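SusD homolog (Bacteroides thetaiotaomicron, PDB 3EHM) probably binds glycans at the cell surface, as a SusD-like protein involved in the use of mucin O-glycans by a human gut symbiont. Local coordinates at residues D51-D56 against N265-T270; L122-I127 against S184-Y189; Q370-S375 against T386-T391. All blocks are in the same frame, centred on the assembly; numbering follows the deposited sequence.

Contact 1: residues D51-D56 against N265-T270; sequences DLQNTD and NEYNET
Gln53 is the residue of helix 47-57 that reaches across to Tyr267 and Glu269. They belong to the loop that leaves helix 261-266. Along 51-56, Asp51 and Leu52 come first and supply backbone carbonyls to the helix. Asp51 O takes a bond from Thr55 N, and Leu52 O takes one from Asp56 N. Gln53 follows, with its chain extended beyond CG, and this carries the amide into the loop. The terminal amide is probably modelled the wrong way round, so the identity of its O and N ends is doubtful. As deposited, Gln53 OE1 lies 2.8 Å from Glu269 OE1. A hydrogen bond is possible there if the amide is turned over. The amide and the Glu269 carboxylate are nearly coplanar, with 22° between their planes. The same end of Gln53 approaches the Tyr267 ring obliquely, 3.7 Å from OE1 to CD2. The ring plane stands at 46° to the amide. Tyr267 OH bonds back to Asn50, also on helix 47-57, so the ring is tied to the helix through its hydroxyl. Further on, Thr55 and Asp56 lie within a wider pi-type turn. Thr55 OG1 donates to Asp56 OD1 at 2.6 Å, on the anti side of the carboxylate. Arg135 makes a salt bridge to the same oxygen, a second grip on this buried charge. Asn268, with positive phi, is where helical angles are first left. Thr270 then begins strand 270-272, which pairs antiparallel with 67-69. The contact fastens helix 47-57 to the link between helix 261-266 and this small antiparallel pair, in the largely helical SusD fold.

Contact 2: residues L122-I127 against S184-Y189; sequences LEIANI and SVMAQY
Ile124 meets Val185 and Met186 in a small apolar contact. It joins helix 116-140 to the loop between helices 160-178 and 197-215. The setting is the largely helical SusD fold, whose sequence family is placed in the tetratricopeptide-repeat clan. In the first shell, the Ile124 end methyl CD1 lies 3.7 Å from Val185 CG1. The two side chains run past each other in opposite directions, and the end of Ile124, CD1, comes against the flank of the Val185 CB-CG1 bond. Ile124 uses its other branch for Met186. There CG2 faces the CE methyl of Met186 at 4.4 Å, a looser touch. In Ile124, chi1 (-71°) sets CG1 anti to the carbonyl carbon, and the extended chi2 carries CD1 out to Val185; CG2, anti to the backbone N, is left for Met186. Met186 is present as selenomethionine. All three side chains are buried, and no hydrogen bond crosses between the two segments.

The next shell fixes the loop. Met186 has positive phi, and its carbonyl O accepts a bond from Tyr189 N at 3.0 Å, which closes a turn just behind the contact. The backbone of Val185 is bonded to Gly195. Phe29 of helix 23-36 packs on both Ile124 and Met186, and Trp200 of helix 197-215 packs on Ile124. The apolar patch is therefore shared by three helices and a loop. On the helix side, Asn126 N bonds to Leu122 O, and Ile127 N to Glu123 O. The side chains of Glu123 and Asn126 are also linked. Asn126 ND2 donates to Glu123 OE1 at 3.2 Å along a nearly straight line (167°), reaching the oxygen from above the carboxylate plane, 54° out of it.

Contact 3: residues Q370-S375 against T386-T391; sequences QGINIS and TYLSGT
Tyr387 and Leu388, of helix 384-388, close on Ile372 of helix 364-378. Tyr387 comes first. Its CG is anti to the backbone N (chi1 -178°), which turns the ring toward the longer helix. Ile372 CG2 approaches the ring obliquely, near its CD1-CE1 bond, 4.0 Å from CD1 and 4.1 Å from CE1. The hydroxyl is hydrogen-bonded to Gln440 of helix 429-445, which also lies on Ile372. Leu388 follows. Its CB does not aim at Ile372, but the end of the chain swings nearer, and CD2 comes within 3.4 Å of Ile372 CD1. This is tight for two methyl carbons. The two side chains pass each other in opposite directions. Ile372 is thus held by both of its branches, CG2 on the ring and CD1 on the leucine. Beyond Leu388, Gly390 N bonds back to Tyr387 O at 3.1 Å. Gly390 also has a backbone bond with Lys419. Around this, helix 344-356 places Phe349 on Ile372, while helix 429-445 adds Leu443 on Tyr387. The short helix 384-388 thereby packs against both 364-378 and 429-445.

How the contacts relate
All three contacts are small and mostly buried, and each sets a helix against a loop or a short helix end. They share no segments and do not touch. The nearest atoms of contacts 1 and 2 are about 16 Å apart, and those of contacts 2 and 3 about 20 Å. Contact 1 lies closest to the chain centre and is the polar one, built on an amide, a carboxylate and a phenol ring. Contacts 2 and 3 lie further out and are apolar, each centred on one isoleucine that uses two methyls. Contact 2 is nested within the loop closed by contact 1, whereas contact 3 follows both and spans a short sequence separation.

Contact 1: residues D51-D56 against N265-T270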
loop_
_atom_site.group_PDB
_atom_site.type_symbol
_atom_site.label_atom_id
_atom_site.label_comp_id
_atom_site.label_asym_id
_atom_site.label_seq_id
_atom_site.Cartn_x
_atom_site.Cartn_y
_atom_site.Cartn_z
ATOM N N ASP A 51 -5.679 4.456 13.906
ATOM C CA ASP A 51 -6.102 3.508 12.879
ATOM C C ASP A 51 -5.029 3.345 11.799
ATOM O O ASP A 51 -4.725 2.229 11.386
ATOM C CB ASP A 51 -7.408 3.968 12.227
ATOM C CG ASP A 51 -8.584 3.985 13.192
ATOM O OD1 ASP A 51 -9.668 4.441 12.778
ATOM O OD2 ASP A 51 -8.440 3.544 14.351
ATOM N N LEU A 52 -4.463 4.460 11.344
ATOM C CA LEU A 52 -3.430 4.425 10.306
ATOM C C LEU A 52 -2.188 3.676 10.783
ATOM O O LEU A 52 -1.472 3.071 9.984
ATOM C CB LEU A 52 -3.044 5.844 9.892
ATOM C CG LEU A 52 -2.111 5.919 8.681
ATOM C CD1 LEU A 52 -2.853 5.409 7.447
ATOM C CD2 LEU A 52 -1.650 7.348 8.471
ATOM N N GLN A 53 -1.926 3.727 12.084
ATOM C CA GLN A 53 -0.781 3.010 12.644
ATOM C C GLN A 53 -0.972 1.524 12.377
ATOM O O GLN A 53 -0.055 0.821 11.937
ATOM C CB GLN A 53 -0.697 3.222 14.156
ATOM C CG GLN A 53 0.208 4.352 14.592
ATOM C CD GLN A 53 0.496 4.309 16.080
ATOM O OE1 GLN A 53 1.515 4.826 16.542
ATOM N NE2 GLN A 53 -0.405 3.697 16.841
ATOM N N ASN A 54 -2.189 1.066 12.646
ATOM C CA ASN A 54 -2.580 -0.329 12.490
ATOM C C ASN A 54 -2.531 -0.815 11.044
ATOM O O ASN A 54 -2.105 -1.939 10.776
ATOM C CB ASN A 54 -3.997 -0.510 13.055
ATOM C CG ASN A 54 -4.515 -1.931 12.912
ATOM O OD1 ASN A 54 -5.593 -2.156 12.355
ATOM N ND2 ASN A 54 -3.758 -2.893 13.426
ATOM N N THR A 55 -2.947 0.033 10.111
ATOM C CA THR A 55 -2.972 -0.355 8.705
ATOM C C THR A 55 -1.695 -0.071 7.920
ATOM O O THR A 55 -1.256 -0.904 7.128
ATOM C CB THR A 55 -4.127 0.347 7.951
ATOM O OG1 THR A 55 -3.859 1.754 7.868
ATOM C CG2 THR A 55 -5.447 0.139 8.675
ATOM N N ASP A 56 -1.096 1.094 8.153
ATOM C CA ASP A 56 0.081 1.512 7.398
ATOM C C ASP A 56 1.414 1.767 8.103
ATOM O O ASP A 56 2.458 1.275 7.672
ATOM C CB ASP A 56 -0.254 2.797 6.623
ATOM C CG ASP A 56 -1.253 2.580 5.495
ATOM O OD1 ASP A 56 -2.357 2.037 5.728
ATOM O OD2 ASP A 56 -0.926 2.984 4.360
ATOM N N ASN A 265 4.487 12.898 15.158
ATOM C CA ASN A 265 4.757 13.978 16.106
ATOM C C ASN A 265 4.210 13.836 17.520
ATOM O O ASN A 265 4.873 14.227 18.479
ATOM C CB ASN A 265 4.269 15.311 15.532
ATOM C CG ASN A 265 4.933 15.656 14.217
ATOM O OD1 ASN A 265 6.142 15.488 14.053
ATOM N ND2 ASN A 265 4.147 16.153 13.274
ATOM N N GLU A 266 3.004 13.296 17.656
ATOM C CA GLU A 266 2.406 13.148 18.976
ATOM C C GLU A 266 3.020 12.019 19.794
ATOM O O GLU A 266 3.468 12.232 20.920
ATOM C CB GLU A 266 0.899 12.921 18.852
ATOM C CG GLU A 266 0.126 14.097 18.261
ATOM C CD GLU A 266 0.349 15.398 19.021
ATOM O OE1 GLU A 266 0.380 15.367 20.273
ATOM O OE2 GLU A 266 0.481 16.453 18.366
ATOM N N TYR A 267 3.043 10.819 19.224
ATOM C CA TYR A 267 3.585 9.661 19.921
ATOM C C TYR A 267 5.091 9.481 19.723
ATOM O O TYR A 267 5.739 8.757 20.486
ATOM C CB TYR A 267 2.867 8.386 19.460
ATOM C CG TYR A 267 1.353 8.439 19.540
ATOM C CD1 TYR A 267 0.705 9.059 20.610
ATOM C CD2 TYR A 267 0.566 7.823 18.565
ATOM C CE1 TYR A 267 -0.691 9.064 20.704
ATOM C CE2 TYR A 267 -0.827 7.819 18.652
ATOM C CZ TYR A 267 -1.448 8.440 19.724
ATOM O OH TYR A 267 -2.824 8.416 19.822
ATOM N N ASN A 268 5.639 10.132 18.696
ATOM C CA ASN A 268 7.063 10.036 18.394
ATOM C C ASN A 268 7.448 8.586 18.142
ATOM O O ASN A 268 8.497 8.120 18.600
ATOM C CB ASN A 268 7.885 10.596 19.556
ATOM C CG ASN A 268 7.768 12.095 19.671
ATOM O OD1 ASN A 268 7.387 12.625 20.717
ATOM N ND2 ASN A 268 8.089 12.792 18.590
ATOM N N GLU A 269 6.600 7.882 17.399
ATOM C CA GLU A 269 6.828 6.474 17.111
ATOM C C GLU A 269 7.159 6.156 15.654
ATOM O O GLU A 269 7.837 5.174 15.378
ATOM C CB GLU A 269 5.612 5.652 17.572
ATOM C CG GLU A 269 5.324 5.808 19.074
ATOM C CD GLU A 269 4.080 5.067 19.545
ATOM O OE1 GLU A 269 3.056 5.085 18.829
ATOM O OE2 GLU A 269 4.124 4.478 20.646
ATOM N N THR A 270 6.699 6.977 14.718
ATOM C CA THR A 270 6.987 6.709 13.313
ATOM C C THR A 270 8.138 7.546 12.768
ATOM O O THR A 270 8.103 8.773 12.802
ATOM C CB THR A 270 5.737 6.918 12.442
ATOM O OG1 THR A 270 4.753 5.940 12.800
ATOM C CG2 THR A 270 6.080 6.760 10.960
#

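Contact 2: residues L122-I127 against S184-Y189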
loop_
_atom_site.group_PDB
_atom_site.type_symbol
_atom_site.label_atom_id
_atom_site.label_comp_id
_atom_site.label_asym_id
_atom_site.label_seq_id
_atom_site.Cartn_x
_atom_site.Cartn_y
_atom_site.Cartn_z
ATOM N N LEU A 122 -24.146 4.747 -6.841
ATOM C CA LEU A 122 -23.847 3.416 -6.331
ATOM C C LEU A 122 -22.560 2.862 -6.934
ATOM O O LEU A 122 -21.740 2.286 -6.220
ATOM C CB LEU A 122 -25.011 2.452 -6.613
ATOM C CG LEU A 122 -24.774 0.976 -6.257
ATOM C CD1 LEU A 122 -24.415 0.843 -4.790
ATOM C CD2 LEU A 122 -26.020 0.165 -6.565
ATOM N N GLU A 123 -22.372 3.037 -8.240
ATOM C CA GLU A 123 -21.161 2.528 -8.880
ATOM C C GLU A 123 -19.913 3.261 -8.394
ATOM O O GLU A 123 -18.845 2.664 -8.283
ATOM C CB GLU A 123 -21.269 2.611 -10.407
ATOM C CG GLU A 123 -22.300 1.656 -11.019
ATOM C CD GLU A 123 -22.227 0.242 -10.448
ATOM O OE1 GLU A 123 -21.109 -0.279 -10.237
ATOM O OE2 GLU A 123 -23.299 -0.356 -10.217
ATOM N N ILE A 124 -20.040 4.552 -8.106
ATOM C CA ILE A 124 -18.899 5.309 -7.600
ATOM C C ILE A 124 -18.602 4.770 -6.198
ATOM O O ILE A 124 -17.447 4.577 -5.820
ATOM C CB ILE A 124 -19.211 6.826 -7.546
ATOM C CG1 ILE A 124 -19.262 7.379 -8.974
ATOM C CG2 ILE A 124 -18.150 7.566 -6.712
ATOM C CD1 ILE A 124 -19.718 8.816 -9.067
ATOM N N ALA A 125 -19.660 4.510 -5.440
ATOM C CA ALA A 125 -19.512 3.964 -4.095
ATOM C C ALA A 125 -18.866 2.579 -4.189
ATOM O O ALA A 125 -18.061 2.199 -3.339
ATOM C CB ALA A 125 -20.871 3.870 -3.418
ATOM N N ASN A 126 -19.216 1.829 -5.232
ATOM C CA ASN A 126 -18.652 0.498 -5.429
ATOM C C ASN A 126 -17.143 0.572 -5.700
ATOM O O ASN A 126 -16.383 -0.277 -5.243
ATOM C CB ASN A 126 -19.361 -0.225 -6.587
ATOM C CG ASN A 126 -20.742 -0.748 -6.198
ATOM O OD1 ASN A 126 -21.039 -0.926 -5.018
ATOM N ND2 ASN A 126 -21.579 -1.019 -7.197
ATOM N N ILE A 127 -16.711 1.583 -6.444
ATOM C CA ILE A 127 -15.288 1.738 -6.735
ATOM C C ILE A 127 -14.533 2.029 -5.436
ATOM O O ILE A 127 -13.507 1.409 -5.150
ATOM C CB ILE A 127 -15.037 2.888 -7.733
ATOM C CG1 ILE A 127 -15.656 2.539 -9.091
ATOM C CG2 ILE A 127 -13.529 3.147 -7.869
ATOM C CD1 ILE A 127 -15.612 3.680 -10.099
ATOM N N SER A 184 -21.759 15.925 -13.865
ATOM C CA SER A 184 -21.149 15.757 -12.550
ATOM C C SER A 184 -22.049 14.972 -11.598
ATOM O O SER A 184 -23.276 15.063 -11.668
ATOM C CB SER A 184 -20.825 17.125 -11.944
ATOM O OG SER A 184 -19.918 17.839 -12.769
ATOM N N VAL A 185 -21.431 14.202 -10.705
ATOM C CA VAL A 185 -22.167 13.397 -9.744
ATOM C C VAL A 185 -21.624 13.590 -8.326
ATOM O O VAL A 185 -20.439 13.365 -8.068
ATOM C CB VAL A 185 -22.096 11.897 -10.114
ATOM C CG1 VAL A 185 -22.713 11.051 -9.001
ATOM C CG2 VAL A 185 -22.825 11.652 -11.426
HETATM N N MSE A 186 -22.498 14.012 -7.417
HETATM C CA MSE A 186 -22.129 14.237 -6.019
HETATM C C MSE A 186 -20.892 15.106 -5.813
HETATM O O MSE A 186 -20.100 14.845 -4.909
HETATM C CB MSE A 186 -21.897 12.905 -5.310
HETATM C CG MSE A 186 -23.147 12.188 -4.849
HETATM SE SE MSE A 186 -22.628 10.755 -3.676
HETATM C CE MSE A 186 -21.554 9.728 -4.922
ATOM N N ALA A 187 -20.729 16.141 -6.629
ATOM C CA ALA A 187 -19.564 17.014 -6.510
ATOM C C ALA A 187 -19.324 17.524 -5.089
ATOM O O ALA A 187 -18.194 17.529 -4.609
ATOM C CB ALA A 187 -19.702 18.199 -7.462
ATOM N N GLN A 188 -20.388 17.962 -4.427
ATOM C CA GLN A 188 -20.280 18.497 -3.076
ATOM C C GLN A 188 -19.707 17.518 -2.055
ATOM O O GLN A 188 -19.079 17.932 -1.083
ATOM C CB GLN A 188 -21.652 18.982 -2.589
ATOM C CG GLN A 188 -21.644 19.475 -1.140
ATOM C CD GLN A 188 -22.988 20.021 -0.687
ATOM O OE1 GLN A 188 -23.144 20.450 0.461
ATOM N NE2 GLN A 188 -23.966 20.009 -1.585
ATOM N N TYR A 189 -19.918 16.225 -2.274
ATOM C CA TYR A 189 -19.434 15.218 -1.335
ATOM C C TYR A 189 -18.269 14.386 -1.862
ATOM O O TYR A 189 -17.817 13.457 -1.191
ATOM C CB TYR A 189 -20.581 14.285 -0.952
ATOM C CG TYR A 189 -21.816 15.017 -0.483
ATOM C CD1 TYR A 189 -22.928 15.153 -1.314
ATOM C CD2 TYR A 189 -21.874 15.579 0.790
ATOM C CE1 TYR A 189 -24.065 15.826 -0.887
ATOM C CE2 TYR A 189 -23.009 16.258 1.227
ATOM C CZ TYR A 189 -24.099 16.376 0.383
ATOM O OH TYR A 189 -25.229 17.034 0.812
#

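Contact 3: residues Q370-S375 against T386-T391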
loop_
_atom_site.group_PDB
_atom_site.type_symbol
_atom_site.label_atom_id
_atom_site.label_comp_id
_atom_site.label_asym_id
_atom_site.label_seq_id
_atom_site.Cartn_x
_atom_site.Cartn_y
_atom_site.Cartn_z
ATOM N N GLN A 370 9.504 6.586 -17.840
ATOM C CA GLN A 370 8.468 7.609 -17.733
ATOM C C GLN A 370 7.839 7.572 -16.340
ATOM O O GLN A 370 7.411 8.600 -15.810
ATOM C CB GLN A 370 7.387 7.426 -18.800
ATOM C CG GLN A 370 6.304 8.506 -18.745
ATOM C CD GLN A 370 6.866 9.928 -18.820
ATOM O OE1 GLN A 370 6.167 10.898 -18.524
ATOM N NE2 GLN A 370 8.127 10.054 -19.225
ATOM N N GLY A 371 7.787 6.382 -15.753
ATOM C CA GLY A 371 7.236 6.246 -14.416
ATOM C C GLY A 371 8.104 6.996 -13.422
ATOM O O GLY A 371 7.597 7.671 -12.529
ATOM N N ILE A 372 9.420 6.883 -13.579
ATOM C CA ILE A 372 10.343 7.576 -12.684
ATOM C C ILE A 372 10.236 9.086 -12.899
ATOM O O ILE A 372 10.217 9.864 -11.944
ATOM C CB ILE A 372 11.803 7.128 -12.925
ATOM C CG1 ILE A 372 11.937 5.630 -12.644
ATOM C CG2 ILE A 372 12.748 7.923 -12.024
ATOM C CD1 ILE A 372 13.312 5.057 -12.958
ATOM N N ASN A 373 10.162 9.496 -14.160
ATOM C CA ASN A 373 10.045 10.910 -14.501
ATOM C C ASN A 373 8.785 11.499 -13.857
ATOM O O ASN A 373 8.821 12.572 -13.251
ATOM C CB ASN A 373 9.970 11.063 -16.023
ATOM C CG ASN A 373 9.936 12.510 -16.467
ATOM O OD1 ASN A 373 9.279 12.847 -17.451
ATOM N ND2 ASN A 373 10.652 13.370 -15.757
ATOM N N ILE A 374 7.667 10.792 -13.993
ATOM C CA ILE A 374 6.405 11.249 -13.417
ATOM C C ILE A 374 6.504 11.327 -11.892
ATOM O O ILE A 374 5.968 12.250 -11.268
ATOM C CB ILE A 374 5.241 10.307 -13.815
ATOM C CG1 ILE A 374 4.875 10.533 -15.284
ATOM C CG2 ILE A 374 4.026 10.550 -12.926
ATOM C CD1 ILE A 374 4.328 11.929 -15.574
ATOM N N SER A 375 7.202 10.369 -11.291
ATOM C CA SER A 375 7.347 10.368 -9.842
ATOM C C SER A 375 8.119 11.599 -9.389
ATOM O O SER A 375 7.762 12.225 -8.393
ATOM C CB SER A 375 8.059 9.103 -9.359
ATOM O OG SER A 375 8.277 9.164 -7.956
ATOM N N THR A 386 20.035 12.464 -14.644
ATOM C CA THR A 386 21.227 12.064 -13.907
ATOM C C THR A 386 20.893 10.826 -13.082
ATOM O O THR A 386 21.699 9.903 -12.962
ATOM C CB THR A 386 21.700 13.188 -12.955
ATOM O OG1 THR A 386 22.089 14.333 -13.725
ATOM C CG2 THR A 386 22.886 12.718 -12.107
ATOM N N TYR A 387 19.692 10.812 -12.515
ATOM C CA TYR A 387 19.254 9.679 -11.706
ATOM C C TYR A 387 19.124 8.409 -12.547
ATOM O O TYR A 387 19.530 7.333 -12.114
ATOM C CB TYR A 387 17.913 9.999 -11.037
ATOM C CG TYR A 387 17.398 8.904 -10.129
ATOM C CD1 TYR A 387 16.506 7.941 -10.598
ATOM C CD2 TYR A 387 17.808 8.830 -8.799
ATOM C CE1 TYR A 387 16.030 6.928 -9.758
ATOM C CE2 TYR A 387 17.342 7.823 -7.955
ATOM C CZ TYR A 387 16.452 6.879 -8.441
ATOM O OH TYR A 387 15.975 5.907 -7.598
ATOM N N LEU A 388 18.569 8.546 -13.749
ATOM C CA LEU A 388 18.363 7.413 -14.650
ATOM C C LEU A 388 19.639 6.799 -15.203
ATOM O O LEU A 388 19.625 5.667 -15.689
ATOM C CB LEU A 388 17.461 7.819 -15.819
ATOM C CG LEU A 388 15.974 8.003 -15.508
ATOM C CD1 LEU A 388 15.262 8.590 -16.710
ATOM C CD2 LEU A 388 15.371 6.667 -15.126
ATOM N N SER A 389 20.739 7.537 -15.155
ATOM C CA SER A 389 21.995 6.996 -15.662
ATOM C C SER A 389 22.867 6.502 -14.510
ATOM O O SER A 389 24.005 6.085 -14.713
ATOM C CB SER A 389 22.740 8.054 -16.488
ATOM O OG SER A 389 23.036 9.203 -15.714
ATOM N N GLY A 390 22.317 6.541 -13.299
ATOM C CA GLY A 390 23.062 6.093 -12.136
ATOM C C GLY A 390 23.208 4.584 -12.075
ATOM O O GLY A 390 22.276 3.846 -12.399
ATOM N N THR A 391 24.377 4.121 -11.645
ATOM C CA THR A 391 24.645 2.693 -11.550
ATOM C C THR A 391 24.991 2.285 -10.115
ATOM O O THR A 391 25.611 1.246 -9.883
ATOM C CB THR A 391 25.811 2.294 -12.476
ATOM O OG1 THR A 391 27.009 2.947 -12.040
ATOM C CG2 THR A 391 25.514 2.709 -13.915
#